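Local coordinates for protein formimidoylglutamase (Bacillus subtilis, PDB 3M1R) that catalyses the manganese-dependent hydrolysis of N-formimidoyl-L-glutamate to L-glutamate and formamide in histidine degradation, at residues T23-L28 and E80-E85; I43-S48 and G91-H96; A76-H81 and M316-F321; H105-T110 and S133-K138; Q184-L189 and H207-H212. All coordinates share one frame; numbering follows the deposited sequence.

Contact 1 (T23-L28 and E80-E85); sequences TKMSDL and EHVVSE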
# COMPACT_ATOMS: atom_id res chain seq x y z
N THR D 23 -6.90 14.43 29.53
CA THR D 23 -6.88 13.10 30.12
C THR D 23 -7.32 12.10 29.07
O THR D 23 -8.49 12.06 28.70
CB THR D 23 -7.82 12.95 31.30
OG1 THR D 23 -7.40 13.81 32.37
CG2 THR D 23 -7.78 11.50 31.78
N LYS D 24 -6.36 11.28 28.62
CA LYS D 24 -6.62 10.24 27.64
C LYS D 24 -6.65 8.91 28.35
O LYS D 24 -6.23 8.82 29.51
CB LYS D 24 -5.52 10.25 26.57
CG LYS D 24 -5.49 11.56 25.79
CD LYS D 24 -4.47 11.54 24.69
CE LYS D 24 -3.07 11.28 25.24
NZ LYS D 24 -2.05 11.09 24.15
N MSE D 25 -7.15 7.87 27.68
CA MSE D 25 -7.26 6.57 28.32
C MSE D 25 -5.89 6.10 28.80
O MSE D 25 -5.78 5.40 29.80
CB MSE D 25 -7.91 5.55 27.37
CG MSE D 25 -9.40 5.78 27.18
SE MSE D 25 -10.44 5.66 28.86
CE MSE D 25 -10.35 3.71 29.09
N SER D 26 -4.84 6.50 28.08
CA SER D 26 -3.49 6.13 28.48
C SER D 26 -3.13 6.62 29.89
O SER D 26 -2.26 6.05 30.54
CB SER D 26 -2.47 6.68 27.51
OG SER D 26 -2.79 8.02 27.19
N ASP D 27 -3.80 7.67 30.35
CA ASP D 27 -3.52 8.22 31.67
C ASP D 27 -4.25 7.43 32.74
O ASP D 27 -4.00 7.60 33.92
CB ASP D 27 -3.92 9.70 31.74
CG ASP D 27 -3.20 10.55 30.70
OD1 ASP D 27 -1.97 10.42 30.57
OD2 ASP D 27 -3.87 11.35 30.02
N LEU D 28 -5.17 6.55 32.32
CA LEU D 28 -6.06 5.87 33.27
C LEU D 28 -5.93 4.35 33.26
O LEU D 28 -6.53 3.67 34.08
CB LEU D 28 -7.51 6.25 32.99
CG LEU D 28 -7.90 7.69 33.21
CD1 LEU D 28 -9.18 7.98 32.50
CD2 LEU D 28 -8.07 7.93 34.71
N GLU D 80 -17.98 14.06 32.42
CA GLU D 80 -16.92 13.44 33.19
C GLU D 80 -16.24 12.30 32.44
O GLU D 80 -16.74 11.82 31.41
CB GLU D 80 -17.47 12.92 34.52
CG GLU D 80 -18.73 12.09 34.35
CD GLU D 80 -19.25 11.56 35.66
OE1 GLU D 80 -18.49 11.58 36.66
OE2 GLU D 80 -20.42 11.11 35.69
N HIS D 81 -15.11 11.85 32.96
CA HIS D 81 -14.41 10.72 32.38
C HIS D 81 -15.22 9.43 32.54
O HIS D 81 -15.99 9.28 33.50
CB HIS D 81 -13.02 10.61 32.98
CG HIS D 81 -12.23 11.88 32.86
ND1 HIS D 81 -11.30 12.27 33.80
CD2 HIS D 81 -12.26 12.85 31.92
CE1 HIS D 81 -10.77 13.42 33.43
NE2 HIS D 81 -11.34 13.80 32.29
N VAL D 82 -15.06 8.50 31.59
CA VAL D 82 -15.82 7.25 31.63
C VAL D 82 -15.20 6.25 32.59
O VAL D 82 -15.84 5.27 32.96
CB VAL D 82 -15.92 6.57 30.24
CG1 VAL D 82 -16.79 7.39 29.30
CG2 VAL D 82 -14.53 6.32 29.66
N VAL D 83 -13.95 6.49 32.98
CA VAL D 83 -13.32 5.73 34.05
C VAL D 83 -13.13 6.68 35.23
O VAL D 83 -12.43 7.69 35.11
CB VAL D 83 -11.97 5.16 33.61
CG1 VAL D 83 -11.22 4.60 34.80
CG2 VAL D 83 -12.19 4.08 32.57
N SER D 84 -13.75 6.37 36.35
CA SER D 84 -13.65 7.24 37.52
C SER D 84 -12.30 7.10 38.22
O SER D 84 -11.66 8.10 38.54
CB SER D 84 -14.81 6.98 38.50
OG SER D 84 -15.07 5.59 38.61
N GLU D 85 -11.87 5.87 38.44
CA GLU D 85 -10.60 5.62 39.12
C GLU D 85 -9.49 5.26 38.13
O GLU D 85 -8.77 6.13 37.64
CB GLU D 85 -10.76 4.52 40.18
CG GLU D 85 -11.69 3.37 39.77
CD GLU D 85 -12.99 3.37 40.56
OE1 GLU D 85 -13.75 2.37 40.46
OE2 GLU D 85 -13.26 4.36 41.26
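Thr23, Met25 and Leu28, in the loop that leads into strand 29-31, at one edge of the chain's parallel sheet, rest against His81, Val82 and Val83, where the chain leaves the short hairpin strand 80-81. No hydrogen bond joins the two segments. Thr23 crosses the imidazole of His81 at about a right angle, and its CG2, anti to the backbone N, lies over one ring face, toward the rim. This CH-pi contact puts CG2 4.2 Å from the ring centroid of His81, 21° off the normal. The hydroxyl stays at the same end of the ring, with Thr23 OG1 3.6 Å from His81 CE1. Between the hairpin and the parallel sheet of this arginase-family fold, the apolar part of the contact backs onto helix 300-318, whose Leu313 touches both Met25 and Val82. Met25, a selenomethionine, has its SE 4.2 Å from Val82 CG2, and the fold of its chain at chi2 and chi3 carries the terminal CE to 4.0 Å from Val83 CG2. Farther along, Leu28 and Val83 lie alongside one another, pointing opposite ways, with Leu28 CD1 4.1 Å from Val83 CB. The other methyl, Leu28 CD2, reaches the backbone of the poorly ordered Glu85, 3.5 Å from its O. Gln198 and Phe194 of a second subunit pack on His81 and Val82, respectively.

Contact 2 (I43-S48 and G91-H96); sequences IGVPLS and GDIDIH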
# COMPACT_ATOMS: atom_id res chain seq x y z
N ILE D 43 -8.79 -7.35 28.94
CA ILE D 43 -8.02 -8.58 28.74
C ILE D 43 -7.94 -8.93 27.24
O ILE D 43 -8.95 -8.88 26.53
CB ILE D 43 -8.58 -9.76 29.57
CG1 ILE D 43 -7.61 -10.94 29.58
CG2 ILE D 43 -9.94 -10.21 29.05
CD1 ILE D 43 -8.06 -12.05 30.48
N GLY D 44 -6.74 -9.25 26.77
CA GLY D 44 -6.53 -9.60 25.37
C GLY D 44 -6.55 -11.10 25.12
O GLY D 44 -6.11 -11.89 25.98
N VAL D 45 -7.08 -11.50 23.97
CA VAL D 45 -7.13 -12.91 23.56
C VAL D 45 -6.71 -12.99 22.09
O VAL D 45 -7.55 -13.03 21.20
CB VAL D 45 -8.54 -13.49 23.69
CG1 VAL D 45 -8.56 -15.00 23.32
CG2 VAL D 45 -9.10 -13.27 25.09
N PRO D 46 -5.39 -12.99 21.84
CA PRO D 46 -4.83 -12.90 20.49
C PRO D 46 -4.85 -14.23 19.73
O PRO D 46 -3.79 -14.68 19.29
CB PRO D 46 -3.37 -12.48 20.74
CG PRO D 46 -3.15 -12.60 22.24
CD PRO D 46 -4.35 -13.20 22.85
N LEU D 47 -6.01 -14.84 19.57
CA LEU D 47 -6.14 -16.09 18.81
C LEU D 47 -6.73 -15.80 17.44
O LEU D 47 -7.79 -15.17 17.32
CB LEU D 47 -7.03 -17.08 19.56
CG LEU D 47 -7.34 -18.45 18.93
CD1 LEU D 47 -6.15 -19.38 19.01
CD2 LEU D 47 -8.51 -19.10 19.62
N SER D 48 -6.06 -16.26 16.39
CA SER D 48 -6.59 -16.08 15.05
C SER D 48 -6.28 -17.26 14.13
O SER D 48 -6.65 -17.23 12.96
CB SER D 48 -6.08 -14.77 14.43
OG SER D 48 -4.66 -14.73 14.39
N GLY D 91 -3.63 -8.17 30.99
CA GLY D 91 -2.66 -8.84 30.16
C GLY D 91 -3.32 -9.55 28.99
O GLY D 91 -4.47 -9.27 28.65
N ASP D 92 -2.58 -10.48 28.38
CA ASP D 92 -3.11 -11.30 27.30
C ASP D 92 -3.16 -12.76 27.76
O ASP D 92 -2.26 -13.25 28.47
CB ASP D 92 -2.23 -11.20 26.06
CG ASP D 92 -2.39 -9.87 25.32
OD1 ASP D 92 -3.44 -9.20 25.48
OD2 ASP D 92 -1.48 -9.53 24.54
N ILE D 93 -4.21 -13.46 27.36
CA ILE D 93 -4.27 -14.88 27.60
C ILE D 93 -3.29 -15.55 26.68
O ILE D 93 -3.28 -15.30 25.47
CB ILE D 93 -5.66 -15.43 27.35
CG1 ILE D 93 -6.63 -14.78 28.34
CG2 ILE D 93 -5.66 -16.94 27.53
CD1 ILE D 93 -8.07 -14.99 28.00
N ASP D 94 -2.45 -16.40 27.26
CA ASP D 94 -1.44 -17.09 26.47
C ASP D 94 -2.06 -17.97 25.38
O ASP D 94 -2.99 -18.74 25.64
CB ASP D 94 -0.54 -17.93 27.37
CG ASP D 94 0.47 -18.72 26.59
OD1 ASP D 94 1.47 -18.12 26.15
OD2 ASP D 94 0.25 -19.93 26.40
N ILE D 95 -1.55 -17.86 24.17
CA ILE D 95 -2.08 -18.64 23.06
C ILE D 95 -1.02 -19.60 22.54
O ILE D 95 0.12 -19.20 22.28
CB ILE D 95 -2.56 -17.73 21.90
CG1 ILE D 95 -3.62 -16.74 22.39
CG2 ILE D 95 -3.08 -18.57 20.72
CD1 ILE D 95 -4.83 -17.40 23.01
N HIS D 96 -1.39 -20.86 22.38
CA HIS D 96 -0.45 -21.83 21.84
C HIS D 96 -0.15 -21.56 20.37
O HIS D 96 -1.07 -21.45 19.55
CB HIS D 96 -0.99 -23.24 21.98
CG HIS D 96 0.06 -24.29 21.83
ND1 HIS D 96 0.23 -25.31 22.73
CD2 HIS D 96 1.02 -24.45 20.88
CE1 HIS D 96 1.24 -26.07 22.34
NE2 HIS D 96 1.73 -25.57 21.23
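The carboxylate of Asp92 and the peptide carbonyls of Gly91 and Gly44 are the flat groups where the two strands meet. Asp92 OD1 lies 3.1 Å from Gly44 CA, a place it can take because the glycine has no CB there. Pro46 is the other neighbour of this carboxylate, its CG 4.2 Å from Asp92 OD2. Both oxygens also have stronger partners: OD1 forms a salt bridge with Arg65, and OD2 accepts from the backbone N of Gly14 of a third subunit. Gly44 N meets Gly91 O in the plane of that carbonyl, at 2.9 Å and almost straight (178°). In return, Ile93 N donates to Gly44 O over 2.8 Å, tilted 22° from the carbonyl plane. Away from Asp92, Ile93 CD1 lies beside Val45 CG2 at 3.5 Å, the two side chains pointing the same way, and is also touched by Ile43 CD1. Beyond the paired residues, Pro46 forms an inverse gamma turn, and its CD packs 3.6 Å from Ile95 CG1. Leu47 crosses Ile95 at about a right angle, bringing its CD1 to 3.6 Å from Ile95 CG2. Ile107 of helix 100-117 packs on Val45. The pairing is that of neighbouring parallel strands at their C-terminal ends in the alpha/beta fold of the arginase family, here extended by an antiparallel ladder from the third subunit to Asp92 and Ile93.

Contact 3 (A76-H81 and M316-F321); sequences AELGEH and MKLSPF
Lys317 reaches from the last turn of helix 300-318 to Leu78, Glu80 and His81. From CB the chain sets out with CG anti to the backbone N (chi1 180°), and CG lies 4.0 Å from Leu78 CD2. A bend at chi2 (125°) directs the next carbon toward the hairpin, and CD passes 3.5 Å from His81 O. CE lies against the carboxylate of Glu80, 3.4 Å from its CD. At the tip NZ is shared: it donates to His81 O over 3.1 Å and forms a salt bridge with Glu80 OE1 at 3.2 Å, weak as a hydrogen bond. The acceptors belong to the second strand of a two-stranded antiparallel hairpin, 74-75 with 80-81, in which Gly79 and Glu80 form a G1 beta bulge opposite Ser75. An alanine in place of Lys317 would probably leave Glu80 without its charge partner and His81 O without this donor. Beside the lysine, Leu318 CD2 meets Leu78 CD1 at 3.5 Å. A second link to the same helix comes from Glu77, which forms a salt bridge with Lys314, while Glu193 of a second subunit accepts a hydrogen bond from the backbone N of Ala76.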
# COMPACT_ATOMS: atom_id res chain seq x y z
N ALA D 76 -18.58 14.27 26.85
CA ALA D 76 -19.24 15.56 26.98
C ALA D 76 -20.68 15.34 27.40
O ALA D 76 -21.31 16.24 27.95
CB ALA D 76 -19.18 16.33 25.66
N GLU D 77 -21.19 14.14 27.14
CA GLU D 77 -22.57 13.81 27.50
C GLU D 77 -22.68 13.35 28.96
O GLU D 77 -23.78 13.23 29.50
CB GLU D 77 -23.13 12.75 26.54
CG GLU D 77 -24.62 12.46 26.69
CD GLU D 77 -25.10 11.39 25.72
OE1 GLU D 77 -25.90 10.51 26.14
OE2 GLU D 77 -24.68 11.41 24.54
N LEU D 78 -21.54 13.09 29.59
CA LEU D 78 -21.50 12.68 30.98
C LEU D 78 -20.96 13.83 31.81
O LEU D 78 -21.16 13.88 33.02
CB LEU D 78 -20.56 11.48 31.14
CG LEU D 78 -21.10 10.07 31.36
CD1 LEU D 78 -22.23 9.73 30.41
CD2 LEU D 78 -19.96 9.08 31.24
N GLY D 79 -20.26 14.75 31.16
CA GLY D 79 -19.57 15.80 31.87
C GLY D 79 -18.50 15.23 32.78
O GLY D 79 -18.15 15.84 33.80
N GLU D 80 -17.98 14.06 32.42
CA GLU D 80 -16.92 13.44 33.19
C GLU D 80 -16.24 12.30 32.44
O GLU D 80 -16.74 11.82 31.41
CB GLU D 80 -17.47 12.92 34.52
CG GLU D 80 -18.73 12.09 34.35
CD GLU D 80 -19.25 11.56 35.66
OE1 GLU D 80 -18.49 11.58 36.66
OE2 GLU D 80 -20.42 11.11 35.69
N HIS D 81 -15.11 11.85 32.96
CA HIS D 81 -14.41 10.72 32.38
C HIS D 81 -15.22 9.43 32.54
O HIS D 81 -15.99 9.28 33.50
CB HIS D 81 -13.02 10.61 32.98
CG HIS D 81 -12.23 11.88 32.86
ND1 HIS D 81 -11.30 12.27 33.80
CD2 HIS D 81 -12.26 12.85 31.92
CE1 HIS D 81 -10.77 13.42 33.43
NE2 HIS D 81 -11.34 13.80 32.29
N MSE D 316 -21.89 1.74 31.24
CA MSE D 316 -21.71 1.24 32.60
C MSE D 316 -21.67 2.37 33.63
O MSE D 316 -22.30 2.27 34.68
CB MSE D 316 -20.47 0.35 32.69
CG MSE D 316 -20.55 -0.89 31.80
SE MSE D 316 -18.84 -1.80 31.62
CE MSE D 316 -18.81 -2.63 33.39
N LYS D 317 -20.95 3.45 33.32
CA LYS D 317 -20.87 4.60 34.22
C LYS D 317 -22.25 5.21 34.44
O LYS D 317 -22.54 5.76 35.50
CB LYS D 317 -19.88 5.65 33.70
CG LYS D 317 -19.75 6.88 34.59
CD LYS D 317 -18.31 7.18 35.02
CE LYS D 317 -18.28 8.29 36.08
NZ LYS D 317 -16.91 8.82 36.39
N LEU D 318 -23.11 5.08 33.45
CA LEU D 318 -24.43 5.68 33.45
C LEU D 318 -25.47 4.82 34.16
O LEU D 318 -26.50 5.33 34.61
CB LEU D 318 -24.87 5.87 32.00
CG LEU D 318 -25.54 7.18 31.62
CD1 LEU D 318 -25.28 8.26 32.67
CD2 LEU D 318 -25.05 7.62 30.25
N SER D 319 -25.22 3.52 34.26
CA SER D 319 -26.23 2.60 34.77
C SER D 319 -26.44 2.75 36.27
O SER D 319 -25.49 2.94 37.01
CB SER D 319 -25.88 1.15 34.42
OG SER D 319 -25.54 0.40 35.57
N PRO D 320 -27.71 2.64 36.71
CA PRO D 320 -28.15 2.71 38.11
C PRO D 320 -27.71 1.50 38.93
O PRO D 320 -27.73 1.54 40.15
CB PRO D 320 -29.68 2.69 38.01
CG PRO D 320 -30.00 3.00 36.59
CD PRO D 320 -28.84 2.52 35.78
N PHE D 321 -27.32 0.43 38.24
CA PHE D 321 -27.17 -0.88 38.87
C PHE D 321 -25.76 -1.20 39.36
O PHE D 321 -25.59 -1.67 40.49
CB PHE D 321 -27.65 -1.96 37.91
CG PHE D 321 -29.01 -1.68 37.32
CD1 PHE D 321 -29.13 -1.20 36.03
CD2 PHE D 321 -30.16 -1.88 38.07
CE1 PHE D 321 -30.38 -0.93 35.48
CE2 PHE D 321 -31.42 -1.61 37.53
CZ PHE D 321 -31.52 -1.14 36.23

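Contact 4 (H105-T110 and S133-K138); sequences HHIFQT and SYSTIK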
# COMPACT_ATOMS: atom_id res chain seq x y z
N HIS D 105 -8.55 -23.97 25.86
CA HIS D 105 -8.50 -24.30 27.28
C HIS D 105 -7.81 -23.20 28.09
O HIS D 105 -8.26 -22.86 29.19
CB HIS D 105 -7.82 -25.65 27.51
CG HIS D 105 -8.66 -26.82 27.09
ND1 HIS D 105 -8.33 -27.64 26.04
CD2 HIS D 105 -9.84 -27.29 27.57
CE1 HIS D 105 -9.25 -28.57 25.89
NE2 HIS D 105 -10.18 -28.38 26.81
N HIS D 106 -6.73 -22.65 27.55
CA HIS D 106 -6.10 -21.50 28.19
C HIS D 106 -7.16 -20.44 28.48
O HIS D 106 -7.26 -19.93 29.60
CB HIS D 106 -5.03 -20.90 27.30
CG HIS D 106 -3.83 -21.76 27.13
ND1 HIS D 106 -3.66 -22.96 27.80
CD2 HIS D 106 -2.72 -21.60 26.37
CE1 HIS D 106 -2.52 -23.50 27.46
NE2 HIS D 106 -1.91 -22.70 26.59
N ILE D 107 -7.96 -20.14 27.46
CA ILE D 107 -8.97 -19.10 27.57
C ILE D 107 -10.01 -19.43 28.62
O ILE D 107 -10.30 -18.60 29.49
CB ILE D 107 -9.67 -18.85 26.22
CG1 ILE D 107 -8.62 -18.49 25.15
CG2 ILE D 107 -10.73 -17.78 26.38
CD1 ILE D 107 -9.17 -18.38 23.72
N PHE D 108 -10.56 -20.63 28.57
CA PHE D 108 -11.59 -20.99 29.52
C PHE D 108 -11.06 -20.99 30.95
O PHE D 108 -11.74 -20.54 31.86
CB PHE D 108 -12.22 -22.34 29.21
CG PHE D 108 -13.17 -22.79 30.29
CD1 PHE D 108 -12.89 -23.90 31.07
CD2 PHE D 108 -14.32 -22.07 30.55
CE1 PHE D 108 -13.76 -24.31 32.07
CE2 PHE D 108 -15.19 -22.46 31.56
CZ PHE D 108 -14.91 -23.58 32.32
N GLN D 109 -9.85 -21.50 31.15
CA GLN D 109 -9.32 -21.67 32.51
C GLN D 109 -8.97 -20.34 33.15
O GLN D 109 -9.21 -20.14 34.34
CB GLN D 109 -8.05 -22.50 32.49
CG GLN D 109 -8.25 -23.98 32.56
CD GLN D 109 -6.92 -24.70 32.59
OE1 GLN D 109 -6.55 -25.39 31.64
NE2 GLN D 109 -6.18 -24.52 33.68
N THR D 110 -8.38 -19.46 32.35
CA THR D 110 -7.92 -18.18 32.85
C THR D 110 -9.14 -17.36 33.20
O THR D 110 -9.24 -16.80 34.29
CB THR D 110 -7.09 -17.44 31.80
OG1 THR D 110 -5.91 -18.20 31.52
CG2 THR D 110 -6.69 -16.06 32.29
N SER D 133 -15.39 -16.97 21.38
CA SER D 133 -16.67 -16.77 22.06
C SER D 133 -17.17 -18.02 22.76
O SER D 133 -17.98 -17.94 23.70
CB SER D 133 -17.73 -16.25 21.09
OG SER D 133 -17.36 -14.97 20.60
N TYR D 134 -16.71 -19.18 22.32
CA TYR D 134 -17.08 -20.39 23.02
C TYR D 134 -16.48 -20.39 24.41
O TYR D 134 -17.19 -20.57 25.40
CB TYR D 134 -16.63 -21.63 22.27
CG TYR D 134 -16.73 -22.87 23.12
CD1 TYR D 134 -17.93 -23.57 23.21
CD2 TYR D 134 -15.63 -23.34 23.82
CE1 TYR D 134 -18.02 -24.71 23.99
CE2 TYR D 134 -15.72 -24.49 24.61
CZ TYR D 134 -16.92 -25.16 24.69
OH TYR D 134 -17.02 -26.30 25.46
N SER D 135 -15.16 -20.21 24.50
CA SER D 135 -14.49 -20.27 25.80
C SER D 135 -14.87 -19.13 26.76
O SER D 135 -15.00 -19.34 27.97
CB SER D 135 -12.97 -20.36 25.63
OG SER D 135 -12.58 -21.56 24.97
N THR D 136 -15.05 -17.92 26.24
CA THR D 136 -15.33 -16.78 27.11
C THR D 136 -16.71 -16.91 27.74
O THR D 136 -16.85 -16.86 28.96
CB THR D 136 -15.24 -15.46 26.35
OG1 THR D 136 -15.94 -15.60 25.11
CG2 THR D 136 -13.80 -15.14 26.06
N ILE D 137 -17.73 -17.10 26.90
CA ILE D 137 -19.10 -17.30 27.35
C ILE D 137 -19.27 -18.49 28.29
O ILE D 137 -19.94 -18.39 29.32
CB ILE D 137 -20.05 -17.42 26.16
CG1 ILE D 137 -20.10 -16.08 25.42
CG2 ILE D 137 -21.42 -17.81 26.61
CD1 ILE D 137 -20.88 -16.12 24.13
N LYS D 138 -18.65 -19.62 27.96
CA LYS D 138 -18.71 -20.77 28.85
C LYS D 138 -18.20 -20.42 30.26
O LYS D 138 -18.73 -20.91 31.25
CB LYS D 138 -17.89 -21.91 28.26
CG LYS D 138 -17.81 -23.19 29.09
CD LYS D 138 -17.18 -24.29 28.22
CE LYS D 138 -16.34 -25.27 29.03
NZ LYS D 138 -15.31 -25.93 28.15
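Ile107 CG2 packs on Ser135 CB where the two helices meet, 3.5 Å away, a close approach for two carbons. The same methyl, anti to the backbone N, also reaches Thr136 CG2 at 4.1 Å. The small serine suits the spot where the backbones come closest, Phe108 and Ser135 being 4.8 Å apart between CA atoms. The aromatic interactions lie on Phe108. Lys138 crosses it at about a right angle, its CG 3.7 Å from Phe108 CE2 and its CE over the centre of one face, 3.9 Å from the ring centroid of Phe108. NZ stands over the same ring as a cation-pi partner, 4.4 Å from the centroid and 13° off the normal, while Ser135 O lies at the ring edge. Among the polar bonds, Lys138 NZ donates to Tyr134 OH at 3.2 Å, and that hydroxyl is also bonded to Glu178. An alanine in place of Lys138 would probably uncover this face of Phe108 and leave Tyr134 without the ammonium partner. Ser135 OG bonds to His104 O and Thr136 OG1 to Glu287, so both hydroxyls are satisfied. The two helices run nearly parallel, 16° apart, in one layer flanking the parallel sheet of the arginase fold; Thr136 lies about 8 Å, side chain to side chain, from Asn130, a ligand of one of the bound calcium ions.

Contact 5 (Q184-L189 and H207-H212); sequences QHLIQL and HNVNIH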
# COMPACT_ATOMS: atom_id res chain seq x y z
N GLN D 184 -33.04 -19.64 23.14
CA GLN D 184 -33.95 -18.51 23.26
C GLN D 184 -33.39 -17.37 24.10
O GLN D 184 -34.01 -16.32 24.22
CB GLN D 184 -35.31 -18.95 23.80
CG GLN D 184 -35.32 -19.24 25.28
CD GLN D 184 -35.13 -20.70 25.59
OE1 GLN D 184 -34.52 -21.44 24.81
NE2 GLN D 184 -35.67 -21.14 26.72
N HIS D 185 -32.20 -17.57 24.68
CA HIS D 185 -31.52 -16.51 25.42
C HIS D 185 -30.45 -15.86 24.58
O HIS D 185 -29.65 -15.08 25.09
CB HIS D 185 -30.87 -17.07 26.68
CG HIS D 185 -31.82 -17.80 27.57
ND1 HIS D 185 -31.42 -18.80 28.42
CD2 HIS D 185 -33.16 -17.68 27.73
CE1 HIS D 185 -32.47 -19.27 29.08
NE2 HIS D 185 -33.54 -18.61 28.67
N LEU D 186 -30.43 -16.20 23.30
CA LEU D 186 -29.45 -15.70 22.35
C LEU D 186 -30.18 -14.73 21.45
O LEU D 186 -31.17 -15.10 20.81
CB LEU D 186 -28.91 -16.85 21.49
CG LEU D 186 -27.47 -16.82 20.96
CD1 LEU D 186 -27.37 -17.60 19.66
CD2 LEU D 186 -26.96 -15.42 20.77
N ILE D 187 -29.73 -13.48 21.43
CA ILE D 187 -30.26 -12.49 20.50
C ILE D 187 -29.21 -12.13 19.44
O ILE D 187 -28.18 -11.51 19.74
CB ILE D 187 -30.71 -11.22 21.25
CG1 ILE D 187 -31.82 -11.57 22.23
CG2 ILE D 187 -31.22 -10.18 20.29
CD1 ILE D 187 -32.03 -10.50 23.24
N GLN D 188 -29.47 -12.53 18.19
CA GLN D 188 -28.54 -12.24 17.10
C GLN D 188 -29.02 -11.00 16.39
O GLN D 188 -30.14 -10.96 15.88
CB GLN D 188 -28.45 -13.41 16.11
CG GLN D 188 -28.03 -14.72 16.74
CD GLN D 188 -27.76 -15.81 15.70
OE1 GLN D 188 -28.54 -16.01 14.77
NE2 GLN D 188 -26.66 -16.54 15.88
N LEU D 189 -28.17 -9.98 16.34
CA LEU D 189 -28.54 -8.70 15.76
C LEU D 189 -27.68 -8.42 14.55
O LEU D 189 -26.45 -8.44 14.65
CB LEU D 189 -28.38 -7.58 16.81
CG LEU D 189 -29.23 -7.64 18.08
CD1 LEU D 189 -28.70 -6.67 19.14
CD2 LEU D 189 -30.70 -7.34 17.78
N HIS D 207 -33.37 -24.29 17.38
CA HIS D 207 -32.90 -24.02 18.73
C HIS D 207 -33.55 -22.78 19.34
O HIS D 207 -33.20 -22.38 20.44
CB HIS D 207 -31.38 -23.86 18.73
CG HIS D 207 -30.64 -25.13 19.00
ND1 HIS D 207 -30.42 -26.09 18.03
CD2 HIS D 207 -30.09 -25.61 20.14
CE1 HIS D 207 -29.76 -27.11 18.56
NE2 HIS D 207 -29.55 -26.84 19.84
N ASN D 208 -34.49 -22.18 18.61
CA ASN D 208 -35.22 -21.00 19.09
C ASN D 208 -34.33 -19.79 19.36
O ASN D 208 -34.49 -19.10 20.37
CB ASN D 208 -36.05 -21.32 20.34
CG ASN D 208 -37.10 -22.36 20.07
OD1 ASN D 208 -38.03 -22.13 19.29
ND2 ASN D 208 -36.97 -23.52 20.70
N VAL D 209 -33.39 -19.54 18.45
CA VAL D 209 -32.58 -18.34 18.54
C VAL D 209 -33.41 -17.14 18.07
O VAL D 209 -34.21 -17.25 17.13
CB VAL D 209 -31.25 -18.49 17.75
CG1 VAL D 209 -30.51 -17.13 17.59
CG2 VAL D 209 -30.35 -19.50 18.45
N ASN D 210 -33.24 -16.01 18.74
CA ASN D 210 -33.90 -14.78 18.36
C ASN D 210 -33.11 -14.08 17.26
O ASN D 210 -32.08 -13.45 17.52
CB ASN D 210 -34.04 -13.85 19.56
CG ASN D 210 -34.76 -14.51 20.71
OD1 ASN D 210 -35.94 -14.86 20.61
ND2 ASN D 210 -34.06 -14.68 21.82
N ILE D 211 -33.62 -14.17 16.04
CA ILE D 211 -32.90 -13.65 14.90
C ILE D 211 -33.48 -12.32 14.42
O ILE D 211 -34.66 -12.21 14.12
CB ILE D 211 -32.89 -14.66 13.75
CG1 ILE D 211 -32.36 -15.99 14.26
CG2 ILE D 211 -32.04 -14.12 12.58
CD1 ILE D 211 -32.86 -17.19 13.48
N HIS D 212 -32.63 -11.30 14.35
CA HIS D 212 -33.03 -10.00 13.83
C HIS D 212 -32.15 -9.59 12.65
O HIS D 212 -31.00 -9.16 12.83
CB HIS D 212 -32.99 -8.96 14.95
CG HIS D 212 -33.87 -9.32 16.10
ND1 HIS D 212 -35.11 -8.76 16.29
CD2 HIS D 212 -33.71 -10.23 17.09
CE1 HIS D 212 -35.67 -9.30 17.36
NE2 HIS D 212 -34.84 -10.20 17.86
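Asn210 is gripped closely by the neighbouring strand through both its backbone and its amide. Its N donates to Leu186 O over 3.1 Å, while ND2 donates to Gln184 O at 2.9 Å from well above that carbonyl's plane, and makes a weak bond to Leu186 O. Gln184 O nevertheless lies close to the plane of the asparagine amide, which would favour this rotation of the amide. The ladder continues with Gln188 N to Asn210 O at 2.8 Å and His212 N to Gln188 O at 2.9 Å. On the face of Gln188 and Ile211, Val209 CG1 lies 3.6 Å from Gln188 CG, crossing that chain at about a right angle, and Val209 CG2 is 3.7 Å from Leu186 CD1. The amide of Gln188 hydrogen-bonds to His156 through OE1 and to Gln151 through NE2. The opposite face, with Ile187 and His212, is covered by helix 222-234. The solvent side is at the start of both segments, where Asn208 is exposed at the Schellman end of helix 198-206. No conventional hydrogen bond joins Gln184 to Asn208 there; they approach through a CA-H...O contact, Gln184 CA to Asn208 O at 3.0 Å. The parallel pairing closes the beta-alpha-beta unit of strand 186-191, helix 198-206 and strand 210-213, and places Gln188 about 6 Å, side chain to side chain, from the metal ligands Asp153 and Asp157.

Overall arrangement
Contacts 2 and 4 are buried and touch each other: the strands of contact 2 rest on helix 100-117 of contact 4, so sheet pairing and helix packing meet in one core. Contact 5 is partly buried and joins strands of the same parallel sheet, but at its far edge, about 28 Å from contact 2 between centres; there an asparagine side chain adds to the backbone ladder. Contacts 1 and 3 lie at the periphery and share Glu80 and His81. Contact 1 is apolar and CH-pi packing without hydrogen bonds, whereas the surface contact 3 adds a lysine's salt bridge and hydrogen bond to leucine packing. Both touch a second subunit, while contacts 2 and 4 touch a third.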